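Local atomic coordinates of trichothecene 3-O-acetyltransferase TRI101 (Fusarium sporotrichioides, PDB entry 2ZBA), a protein that transfers an acetyl group from acetyl coenzyme A to the 3-hydroxyl of trichothecene mycotoxins during their biosynthesis in the fungus. Residues M384-A389 with L419-P424; F242-K247 with F431-S436; F62-G67 with S82-Y87. One frame throughout, in Å; residues are numbered along the deposited sequence.

Contact 1: residues M384-A389 with L419-P424. With ZBA (12,13-Epoxytrichothec-9-ene-3,4,8,15-tetrol-4,15-diacetate-8-isovalerate), chain F.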
loop_
_atom_site.group_PDB
_atom_site.type_symbol
_atom_site.label_atom_id
_atom_site.label_comp_id
_atom_site.label_asym_id
_atom_site.label_seq_id
_atom_site.Cartn_x
_atom_site.Cartn_y
_atom_site.Cartn_z
HETATM N N MSE A 384 7.470 -8.757 4.109
HETATM C CA MSE A 384 7.123 -7.356 4.268
HETATM C C MSE A 384 5.740 -7.125 3.652
HETATM O O MSE A 384 5.589 -6.991 2.444
HETATM C CB MSE A 384 8.203 -6.488 3.620
HETATM C CG MSE A 384 9.622 -6.985 3.936
HETATM SE SE MSE A 384 10.876 -6.790 2.451
HETATM C CE MSE A 384 11.096 -5.085 2.519
ATOM N N LEU A 385 4.725 -7.103 4.505
ATOM C CA LEU A 385 3.340 -7.088 4.054
ATOM C C LEU A 385 2.624 -5.791 4.359
ATOM O O LEU A 385 2.692 -5.292 5.483
ATOM C CB LEU A 385 2.571 -8.237 4.693
ATOM C CG LEU A 385 1.041 -8.200 4.542
ATOM C CD1 LEU A 385 0.605 -8.596 3.141
ATOM C CD2 LEU A 385 0.362 -9.068 5.617
ATOM N N SER A 386 1.940 -5.255 3.348
ATOM C CA SER A 386 1.010 -4.158 3.531
ATOM C C SER A 386 -0.425 -4.516 3.110
ATOM O O SER A 386 -0.727 -4.664 1.925
ATOM C CB SER A 386 1.455 -2.926 2.756
ATOM O OG SER A 386 0.522 -1.878 2.954
ATOM N N SER A 387 -1.304 -4.619 4.099
ATOM C CA SER A 387 -2.728 -4.868 3.869
ATOM C C SER A 387 -3.465 -3.596 3.476
ATOM O O SER A 387 -3.580 -2.680 4.282
ATOM C CB SER A 387 -3.373 -5.449 5.126
ATOM O OG SER A 387 -4.774 -5.464 4.998
ATOM N N TRP A 388 -3.953 -3.552 2.236
ATOM C CA TRP A 388 -4.843 -2.497 1.773
ATOM C C TRP A 388 -6.298 -2.913 1.887
ATOM O O TRP A 388 -7.160 -2.283 1.274
ATOM C CB TRP A 388 -4.575 -2.173 0.293
ATOM C CG TRP A 388 -3.199 -1.599 -0.002
ATOM C CD1 TRP A 388 -2.219 -1.304 0.889
ATOM C CD2 TRP A 388 -2.713 -1.198 -1.282
ATOM N NE1 TRP A 388 -1.130 -0.765 0.243
ATOM C CE2 TRP A 388 -1.412 -0.687 -1.094
ATOM C CE3 TRP A 388 -3.254 -1.224 -2.578
ATOM C CZ2 TRP A 388 -0.632 -0.215 -2.156
ATOM C CZ3 TRP A 388 -2.481 -0.753 -3.630
ATOM C CH2 TRP A 388 -1.189 -0.244 -3.410
ATOM N N ALA A 389 -6.563 -3.964 2.660
ATOM C CA ALA A 389 -7.908 -4.565 2.779
ATOM C C ALA A 389 -8.995 -3.564 3.074
ATOM O O ALA A 389 -10.094 -3.706 2.583
ATOM C CB ALA A 389 -7.915 -5.661 3.834
ATOM N N LEU A 419 8.204 -9.163 -0.643
ATOM C CA LEU A 419 7.272 -8.043 -0.569
ATOM C C LEU A 419 5.874 -8.505 -0.935
ATOM O O LEU A 419 5.711 -9.284 -1.859
ATOM C CB LEU A 419 7.736 -6.858 -1.439
ATOM C CG LEU A 419 6.890 -5.579 -1.442
ATOM C CD1 LEU A 419 6.972 -4.815 -0.084
ATOM C CD2 LEU A 419 7.338 -4.697 -2.601
HETATM N N MSE A 420 4.879 -8.045 -0.170
HETATM C CA MSE A 420 3.505 -8.510 -0.305
HETATM C C MSE A 420 2.466 -7.432 0.003
HETATM O O MSE A 420 2.728 -6.496 0.772
HETATM C CB MSE A 420 3.273 -9.727 0.597
HETATM C CG MSE A 420 4.152 -10.908 0.247
HETATM SE SE MSE A 420 3.828 -12.448 1.307
HETATM C CE MSE A 420 5.458 -13.416 0.950
ATOM N N TYR A 421 1.286 -7.582 -0.596
ATOM C CA TYR A 421 0.139 -6.715 -0.342
ATOM C C TYR A 421 -1.108 -7.545 -0.220
ATOM O O TYR A 421 -1.198 -8.603 -0.845
ATOM C CB TYR A 421 -0.082 -5.736 -1.508
ATOM C CG TYR A 421 1.066 -4.775 -1.703
ATOM C CD1 TYR A 421 1.125 -3.582 -0.981
ATOM C CD2 TYR A 421 2.104 -5.066 -2.591
ATOM C CE1 TYR A 421 2.187 -2.704 -1.141
ATOM C CE2 TYR A 421 3.181 -4.182 -2.754
ATOM C CZ TYR A 421 3.205 -3.009 -2.032
ATOM O OH TYR A 421 4.249 -2.114 -2.183
ATOM N N PHE A 422 -2.085 -7.046 0.536
ATOM C CA PHE A 422 -3.470 -7.480 0.341
ATOM C C PHE A 422 -4.183 -6.352 -0.381
ATOM O O PHE A 422 -4.020 -5.185 -0.019
ATOM C CB PHE A 422 -4.238 -7.743 1.650
ATOM C CG PHE A 422 -3.674 -8.836 2.520
ATOM C CD1 PHE A 422 -2.932 -9.892 1.993
ATOM C CD2 PHE A 422 -3.927 -8.822 3.893
ATOM C CE1 PHE A 422 -2.438 -10.894 2.827
ATOM C CE2 PHE A 422 -3.423 -9.804 4.714
ATOM C CZ PHE A 422 -2.695 -10.846 4.183
HETATM N N MSE A 423 -4.995 -6.710 -1.380
HETATM C CA MSE A 423 -5.786 -5.750 -2.137
HETATM C C MSE A 423 -6.947 -5.274 -1.266
HETATM O O MSE A 423 -7.244 -5.906 -0.253
HETATM C CB MSE A 423 -6.321 -6.421 -3.425
HETATM C CG MSE A 423 -5.270 -6.754 -4.514
HETATM SE SE MSE A 423 -4.135 -5.243 -5.126
HETATM C CE MSE A 423 -2.707 -5.389 -3.790
ATOM N N PRO A 424 -7.600 -4.154 -1.636
ATOM C CA PRO A 424 -8.833 -3.771 -0.958
ATOM C C PRO A 424 -9.857 -4.900 -1.033
ATOM O O PRO A 424 -10.001 -5.531 -2.084
ATOM C CB PRO A 424 -9.319 -2.564 -1.765
ATOM C CG PRO A 424 -8.101 -1.999 -2.357
ATOM C CD PRO A 424 -7.226 -3.175 -2.674
HETATM O O18 ZBA F . 10.571 -2.851 0.101
HETATM C C44 ZBA F . 10.769 -1.700 -0.202
HETATM C C45 ZBA F . 12.048 -0.955 -0.072
HETATM C C46 ZBA F . 12.366 -0.028 -1.178
HETATM C C48 ZBA F . 12.580 -0.453 -2.541
HETATM C C47 ZBA F . 12.523 1.441 -1.014
HETATM O O17 ZBA F . 9.772 -0.976 -0.710
HETATM C C31 ZBA F . 8.387 -1.436 -0.655
HETATM C C30 ZBA F . 7.872 -1.438 0.776
HETATM C C32 ZBA F . 7.638 -0.586 -1.632
HETATM C C39 ZBA F . 8.135 -0.669 -3.042
HETATM C C33 ZBA F . 6.611 0.143 -1.252
HETATM C C34 ZBA F . 6.068 0.151 0.135
HETATM O O10 ZBA F . 4.987 -0.854 0.202
HETATM C C29 ZBA F . 7.100 -0.168 1.279
HETATM C C38 ZBA F . 8.072 1.024 1.417
HETATM O O12 ZBA F . 9.323 0.576 1.994
HETATM C C40 ZBA F . 10.087 1.503 2.567
HETATM C C41 ZBA F . 11.378 0.926 3.044
HETATM O O13 ZBA F . 9.807 2.613 2.691
HETATM C C28 ZBA F . 6.322 -0.428 2.667
HETATM C C37 ZBA F . 7.322 -0.624 3.840
HETATM C C35 ZBA F . 5.379 -1.625 2.445
HETATM C C25 ZBA F . 4.387 -1.099 1.489
HETATM C C36 ZBA F . 5.634 -3.019 2.704
HETATM O O11 ZBA F . 4.770 -2.265 3.569
HETATM C C27 ZBA F . 5.216 0.690 2.937
HETATM C C26 ZBA F . 3.963 0.101 2.308
HETATM O O16 ZBA F . 3.221 1.001 1.525
HETATM O O14 ZBA F . 4.934 1.022 4.331
#
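M384 meets L419 where two parallel strands come together, their axes 4.6 Å apart and inclined by 16°. M384 O accepts the N-H of M420 at 2.9 Å, and the bent selenomethionine side chain of M384 brings CE to 3.3 Å from O18 of the bound T-2 toxin. L419 lies on the same face of the sheet and sets both its methyls against carbons of the toxin. L385 turns to the other face with M420 and F422; with CG anti to the backbone N (chi1 168°), its CD1 sits over one face of the F422 ring, 4.0 Å from the centroid, in a CH-pi contact. S386 donates its N-H to M420 O and accepts that of F422 on its own O. On the toxin side, S386 CB packs on Y421 CD1, and OG makes a weak hydrogen bond to coenzyme A. S387 CB touches F422 CD2 at 3.6 Å, its OG being bonded to D270. W388 N donates to F422 O at 2.8 Å, and the indole lies alongside Y421, the ring planes at 59°. Y421 OH donates to the toxin's ring oxygen O10 at 2.8 Å. The two faces thus differ chemically: that of L385, M420, S387 and F422 is largely hydrocarbon, its hydroxyl taken by D270, whereas M384, S386, L419 and Y421 line the substrate pocket, with S386 reached by toxin and coenzyme alike.

Contact 2: residues F242-K247 with F431-S436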
loop_
_atom_site.group_PDB
_atom_site.type_symbol
_atom_site.label_atom_id
_atom_site.label_comp_id
_atom_site.label_asym_id
_atom_site.label_seq_id
_atom_site.Cartn_x
_atom_site.Cartn_y
_atom_site.Cartn_z
ATOM N N PHE A 242 -2.947 -14.109 -5.614
ATOM C CA PHE A 242 -3.612 -15.311 -5.076
ATOM C C PHE A 242 -4.927 -14.872 -4.439
ATOM O O PHE A 242 -4.986 -13.823 -3.798
ATOM C CB PHE A 242 -2.760 -16.046 -4.016
ATOM C CG PHE A 242 -1.511 -16.695 -4.548
ATOM C CD1 PHE A 242 -1.501 -18.029 -4.901
ATOM C CD2 PHE A 242 -0.316 -15.975 -4.636
ATOM C CE1 PHE A 242 -0.327 -18.639 -5.373
ATOM C CE2 PHE A 242 0.839 -16.562 -5.096
ATOM C CZ PHE A 242 0.844 -17.892 -5.482
ATOM N N SER A 243 -5.991 -15.647 -4.634
ATOM C CA SER A 243 -7.300 -15.262 -4.109
ATOM C C SER A 243 -7.781 -16.212 -3.015
ATOM O O SER A 243 -7.471 -17.412 -3.038
ATOM C CB SER A 243 -8.339 -15.196 -5.238
ATOM O OG SER A 243 -8.592 -16.497 -5.748
ATOM N N PHE A 244 -8.548 -15.658 -2.069
ATOM C CA PHE A 244 -9.058 -16.396 -0.893
ATOM C C PHE A 244 -10.539 -16.098 -0.767
ATOM O O PHE A 244 -10.928 -14.959 -0.590
ATOM C CB PHE A 244 -8.336 -15.992 0.411
ATOM C CG PHE A 244 -6.850 -16.191 0.376
ATOM C CD1 PHE A 244 -6.271 -17.342 0.916
ATOM C CD2 PHE A 244 -6.016 -15.240 -0.211
ATOM C CE1 PHE A 244 -4.877 -17.533 0.866
ATOM C CE2 PHE A 244 -4.621 -15.436 -0.260
ATOM C CZ PHE A 244 -4.062 -16.572 0.281
ATOM N N THR A 245 -11.365 -17.127 -0.898
ATOM C CA THR A 245 -12.811 -16.969 -0.804
ATOM C C THR A 245 -13.211 -16.606 0.628
ATOM O O THR A 245 -12.511 -16.968 1.571
ATOM C CB THR A 245 -13.558 -18.276 -1.202
ATOM O OG1 THR A 245 -13.028 -19.354 -0.434
ATOM C CG2 THR A 245 -13.376 -18.590 -2.687
ATOM N N PRO A 246 -14.338 -15.898 0.788
ATOM C CA PRO A 246 -14.857 -15.626 2.120
ATOM C C PRO A 246 -14.895 -16.888 2.973
ATOM O O PRO A 246 -14.605 -16.832 4.159
ATOM C CB PRO A 246 -16.276 -15.127 1.845
ATOM C CG PRO A 246 -16.215 -14.550 0.505
ATOM C CD PRO A 246 -15.182 -15.306 -0.267
ATOM N N LYS A 247 -15.229 -18.016 2.349
ATOM C CA LYS A 247 -15.303 -19.300 3.014
ATOM C C LYS A 247 -13.931 -19.832 3.444
ATOM O O LYS A 247 -13.771 -20.270 4.587
ATOM C CB LYS A 247 -16.060 -20.290 2.123
ATOM C CG LYS A 247 -15.985 -21.737 2.538
ATOM C CD LYS A 247 -17.089 -22.521 1.823
ATOM C CE LYS A 247 -16.615 -23.879 1.376
ATOM N NZ LYS A 247 -16.084 -24.678 2.492
ATOM N N PHE A 431 -10.576 -11.861 -0.521
ATOM C CA PHE A 431 -9.262 -11.262 -0.345
ATOM C C PHE A 431 -8.408 -11.681 -1.507
ATOM O O PHE A 431 -8.547 -12.783 -2.020
ATOM C CB PHE A 431 -8.576 -11.757 0.938
ATOM C CG PHE A 431 -8.773 -10.872 2.128
ATOM C CD1 PHE A 431 -10.041 -10.557 2.576
ATOM C CD2 PHE A 431 -7.667 -10.372 2.826
ATOM C CE1 PHE A 431 -10.224 -9.759 3.688
ATOM C CE2 PHE A 431 -7.827 -9.567 3.935
ATOM C CZ PHE A 431 -9.109 -9.253 4.378
ATOM N N THR A 432 -7.515 -10.793 -1.915
ATOM C CA THR A 432 -6.465 -11.170 -2.858
ATOM C C THR A 432 -5.151 -10.653 -2.311
ATOM O O THR A 432 -5.079 -9.526 -1.827
ATOM C CB THR A 432 -6.754 -10.599 -4.263
ATOM O OG1 THR A 432 -7.928 -11.231 -4.780
ATOM C CG2 THR A 432 -5.587 -10.839 -5.220
ATOM N N ALA A 433 -4.133 -11.500 -2.361
ATOM C CA ALA A 433 -2.799 -11.149 -1.929
ATOM C C ALA A 433 -1.907 -11.044 -3.155
ATOM O O ALA A 433 -1.877 -11.949 -3.995
ATOM C CB ALA A 433 -2.240 -12.201 -0.966
ATOM N N SER A 434 -1.189 -9.937 -3.252
ATOM C CA SER A 434 -0.165 -9.798 -4.280
ATOM C C SER A 434 1.147 -10.195 -3.603
ATOM O O SER A 434 1.525 -9.631 -2.572
ATOM C CB SER A 434 -0.141 -8.381 -4.840
ATOM O OG SER A 434 0.639 -8.329 -6.021
ATOM N N ILE A 435 1.792 -11.220 -4.146
ATOM C CA ILE A 435 2.914 -11.878 -3.490
ATOM C C ILE A 435 4.116 -11.897 -4.437
ATOM O O ILE A 435 3.991 -12.243 -5.622
ATOM C CB ILE A 435 2.525 -13.340 -2.997
ATOM C CG1 ILE A 435 1.440 -13.287 -1.891
ATOM C CG2 ILE A 435 3.781 -14.176 -2.584
ATOM C CD1 ILE A 435 1.003 -14.694 -1.304
ATOM N N SER A 436 5.273 -11.509 -3.916
ATOM C CA SER A 436 6.529 -11.643 -4.642
ATOM C C SER A 436 7.447 -12.600 -3.888
ATOM O O SER A 436 7.671 -12.459 -2.669
ATOM C CB SER A 436 7.200 -10.292 -4.867
ATOM O OG SER A 436 8.311 -10.411 -5.762
#
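F242 and I435 each place their gamma branch, CG in one and CG1 in the other, anti to the carbonyl carbon and beside the backbone N (chi1 -68° and -65°), and these torsions bring F242 CD2 to 3.8 Å from I435 CD1, the side chains crossing at about a right angle. The F244 ring meets A433 with its edge, CE2 lying 4.1 Å from A433 CB; F431 O also lies at that ring's edge, in its plane. T432 packs differently: CG2, anti to the backbone N, rests 3.4 Å from F242 O.

The backbones form an antiparallel pair. F242 and A433 are a hydrogen-bonded pair, with F242 N to A433 O and A433 N to F242 O both 2.9 Å. F244 and F431 make the next such pair, F244 N to F431 O spanning 2.9 Å and F431 N to F244 O 3.1 Å. Between these two pairs S243 and T432 face each other as a non-hydrogen-bonded pair, their CA atoms 4.4 Å apart and their side chains on the opposite face of the sheet from the phenylalanines.

Just beyond the strand, T245 is the N-cap of helix 246-257, its OG1 bonded to A248 N. F244 and F431 both touch L249 of that helix and L273 of helix 269-285, while F242 packs edge-to-face with W451 and with Y457 of the edge strand 456-457.

Contact 3: residues F62-G67 with S82-Y87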
loop_
_atom_site.group_PDB
_atom_site.type_symbol
_atom_site.label_atom_id
_atom_site.label_comp_id
_atom_site.label_asym_id
_atom_site.label_seq_id
_atom_site.Cartn_x
_atom_site.Cartn_y
_atom_site.Cartn_z
ATOM N N PHE A 62 -8.824 22.155 -2.433
ATOM C CA PHE A 62 -7.531 21.749 -1.853
ATOM C C PHE A 62 -6.383 21.877 -2.845
ATOM O O PHE A 62 -5.961 20.876 -3.422
ATOM C CB PHE A 62 -7.592 20.296 -1.362
ATOM C CG PHE A 62 -8.843 19.968 -0.623
ATOM C CD1 PHE A 62 -9.060 20.467 0.665
ATOM C CD2 PHE A 62 -9.816 19.165 -1.213
ATOM C CE1 PHE A 62 -10.232 20.174 1.356
ATOM C CE2 PHE A 62 -10.993 18.864 -0.529
ATOM C CZ PHE A 62 -11.200 19.368 0.761
ATOM N N PRO A 63 -5.869 23.106 -3.056
ATOM C CA PRO A 63 -4.811 23.361 -4.055
ATOM C C PRO A 63 -3.598 22.416 -4.017
ATOM O O PRO A 63 -3.071 22.015 -5.077
ATOM C CB PRO A 63 -4.405 24.817 -3.765
ATOM C CG PRO A 63 -5.672 25.441 -3.207
ATOM C CD PRO A 63 -6.296 24.348 -2.374
ATOM N N TRP A 64 -3.179 22.035 -2.814
ATOM C CA TRP A 64 -1.967 21.236 -2.638
ATOM C C TRP A 64 -1.964 19.855 -3.346
ATOM O O TRP A 64 -0.898 19.327 -3.693
ATOM C CB TRP A 64 -1.642 21.105 -1.152
ATOM C CG TRP A 64 -2.663 20.383 -0.368
ATOM C CD1 TRP A 64 -3.656 20.933 0.392
ATOM C CD2 TRP A 64 -2.801 18.959 -0.247
ATOM N NE1 TRP A 64 -4.406 19.941 0.972
ATOM C CE2 TRP A 64 -3.901 18.719 0.604
ATOM C CE3 TRP A 64 -2.085 17.860 -0.756
ATOM C CZ2 TRP A 64 -4.308 17.426 0.956
ATOM C CZ3 TRP A 64 -2.505 16.571 -0.418
ATOM C CH2 TRP A 64 -3.603 16.368 0.429
ATOM N N VAL A 65 -3.150 19.288 -3.588
ATOM C CA VAL A 65 -3.237 17.986 -4.272
ATOM C C VAL A 65 -2.583 18.042 -5.638
ATOM O O VAL A 65 -2.092 17.033 -6.130
ATOM C CB VAL A 65 -4.688 17.448 -4.374
ATOM C CG1 VAL A 65 -5.307 17.432 -2.998
ATOM C CG2 VAL A 65 -5.548 18.275 -5.372
ATOM N N ALA A 66 -2.543 19.252 -6.206
ATOM C CA ALA A 66 -1.982 19.526 -7.526
ATOM C C ALA A 66 -0.487 19.874 -7.469
ATOM O O ALA A 66 0.142 20.101 -8.519
ATOM C CB ALA A 66 -2.757 20.661 -8.194
ATOM N N GLY A 67 0.071 19.879 -6.251
ATOM C CA GLY A 67 1.454 20.258 -6.014
ATOM C C GLY A 67 2.480 19.211 -6.382
ATOM O O GLY A 67 2.167 18.185 -7.017
ATOM N N SER A 82 11.728 17.829 2.999
ATOM C CA SER A 82 10.846 17.841 1.850
ATOM C C SER A 82 9.521 18.508 2.195
ATOM O O SER A 82 9.064 18.494 3.349
ATOM C CB SER A 82 10.626 16.417 1.316
ATOM O OG SER A 82 11.858 15.804 0.970
ATOM N N LYS A 83 8.922 19.087 1.170
ATOM C CA LYS A 83 7.723 19.887 1.304
ATOM C C LYS A 83 6.907 19.816 -0.007
ATOM O O LYS A 83 7.437 19.467 -1.063
ATOM C CB LYS A 83 8.114 21.338 1.618
ATOM C CG LYS A 83 8.932 22.022 0.496
ATOM C CD LYS A 83 9.262 23.483 0.803
ATOM C CE LYS A 83 10.135 23.620 2.060
ATOM N NZ LYS A 83 10.432 25.066 2.368
ATOM N N ILE A 84 5.621 20.137 0.087
ATOM C CA ILE A 84 4.729 20.192 -1.072
ATOM C C ILE A 84 4.608 21.656 -1.502
ATOM O O ILE A 84 4.221 22.499 -0.698
ATOM C CB ILE A 84 3.304 19.601 -0.757
ATOM C CG1 ILE A 84 3.397 18.102 -0.428
ATOM C CG2 ILE A 84 2.322 19.858 -1.943
ATOM C CD1 ILE A 84 2.208 17.524 0.355
ATOM N N ILE A 85 4.961 21.936 -2.760
ATOM C CA ILE A 85 4.905 23.287 -3.339
ATOM C C ILE A 85 4.100 23.259 -4.647
ATOM O O ILE A 85 3.897 22.169 -5.208
ATOM C CB ILE A 85 6.342 23.857 -3.645
ATOM C CG1 ILE A 85 7.073 22.972 -4.676
ATOM C CG2 ILE A 85 7.133 24.063 -2.351
ATOM C CD1 ILE A 85 8.299 23.617 -5.332
ATOM N N PRO A 86 3.642 24.447 -5.136
ATOM C CA PRO A 86 2.909 24.529 -6.407
ATOM C C PRO A 86 3.594 23.895 -7.600
ATOM O O PRO A 86 4.821 23.898 -7.721
ATOM C CB PRO A 86 2.730 26.044 -6.622
ATOM C CG PRO A 86 2.704 26.601 -5.238
ATOM C CD PRO A 86 3.747 25.779 -4.502
ATOM N N TYR A 87 2.778 23.353 -8.486
ATOM C CA TYR A 87 3.263 22.755 -9.712
ATOM C C TYR A 87 2.298 23.186 -10.827
ATOM O O TYR A 87 2.356 24.336 -11.275
ATOM C CB TYR A 87 3.369 21.251 -9.512
ATOM C CG TYR A 87 3.832 20.430 -10.684
ATOM C CD1 TYR A 87 4.859 20.861 -11.532
ATOM C CD2 TYR A 87 3.268 19.184 -10.922
ATOM C CE1 TYR A 87 5.286 20.068 -12.600
ATOM C CE2 TYR A 87 3.691 18.390 -11.989
ATOM C CZ TYR A 87 4.688 18.833 -12.817
ATOM O OH TYR A 87 5.087 18.010 -13.852
HETATM O O HOH W 1 0.070 23.448 -7.937
#
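G67 approaches P86 with their CA atoms 4.5 Å apart, just after the 3-10 turn 63-66 has closed with the bond from G67 N to W64 O (2.8 Å) and as strand 81-85 ends. The absence of a side chain on G67 permits this approach: its CA lies 3.2 Å from I85 O, and a CB built there would fall 2.8 Å from both I85 O and I84 CG2. I84 points toward the turn, and the methyl CG2, anti to the backbone N, does the touching. It lies 3.7 Å from W64 O and 4.2 Å from W64 CB, and it also meets G67 CA. W64 itself has V65 CG1 over one face of its indole, and R201 engages the ring through a cation-pi contact.

Y87 closes the segment 82-87 at its C-terminal end. Its CG is anti to the backbone N (chi1 179°), and CB rests 3.6 Å from A66 O and beside G67 C, with A66 O near the plane of the ring at its edge. A water accepts the N-H of Y87 at 2.8 Å and gives a weak hydrogen bond to A66 O. The tyrosine side chain also touches P142 and P144.

Backbone pairing of I85 with Q68 and of K83 with K70 continues from this junction. The arrangement is therefore the base of a beta hairpin, strands 68-72 and 81-85, entered from helix 44-61 through a 3-10 turn; it is structural packing in the N-terminal half, away from the toxin, coenzyme A and calcium sites.

In the fold
Contacts 1 and 2 belong to one mixed sheet, in which strands 419-422 and 431-438 are neighbours: Y421 O lies 2.8 Å from S434 N, a probable hydrogen bond. All three contacts are largely buried, but contact 1 is the most central, its centre about 6 Å from that of the chain, and holds substrate; contact 2 continues the sheet outward with antiparallel pairing and aromatic packing against helices. Contact 3, in a smaller sheet, is the most peripheral, about 21 Å from the chain's centre and on the opposite side of it from contact 2, with I85 and Y87 partly exposed. Its segments meet by packing and a bridging water, whereas regular backbone bonds join the other two.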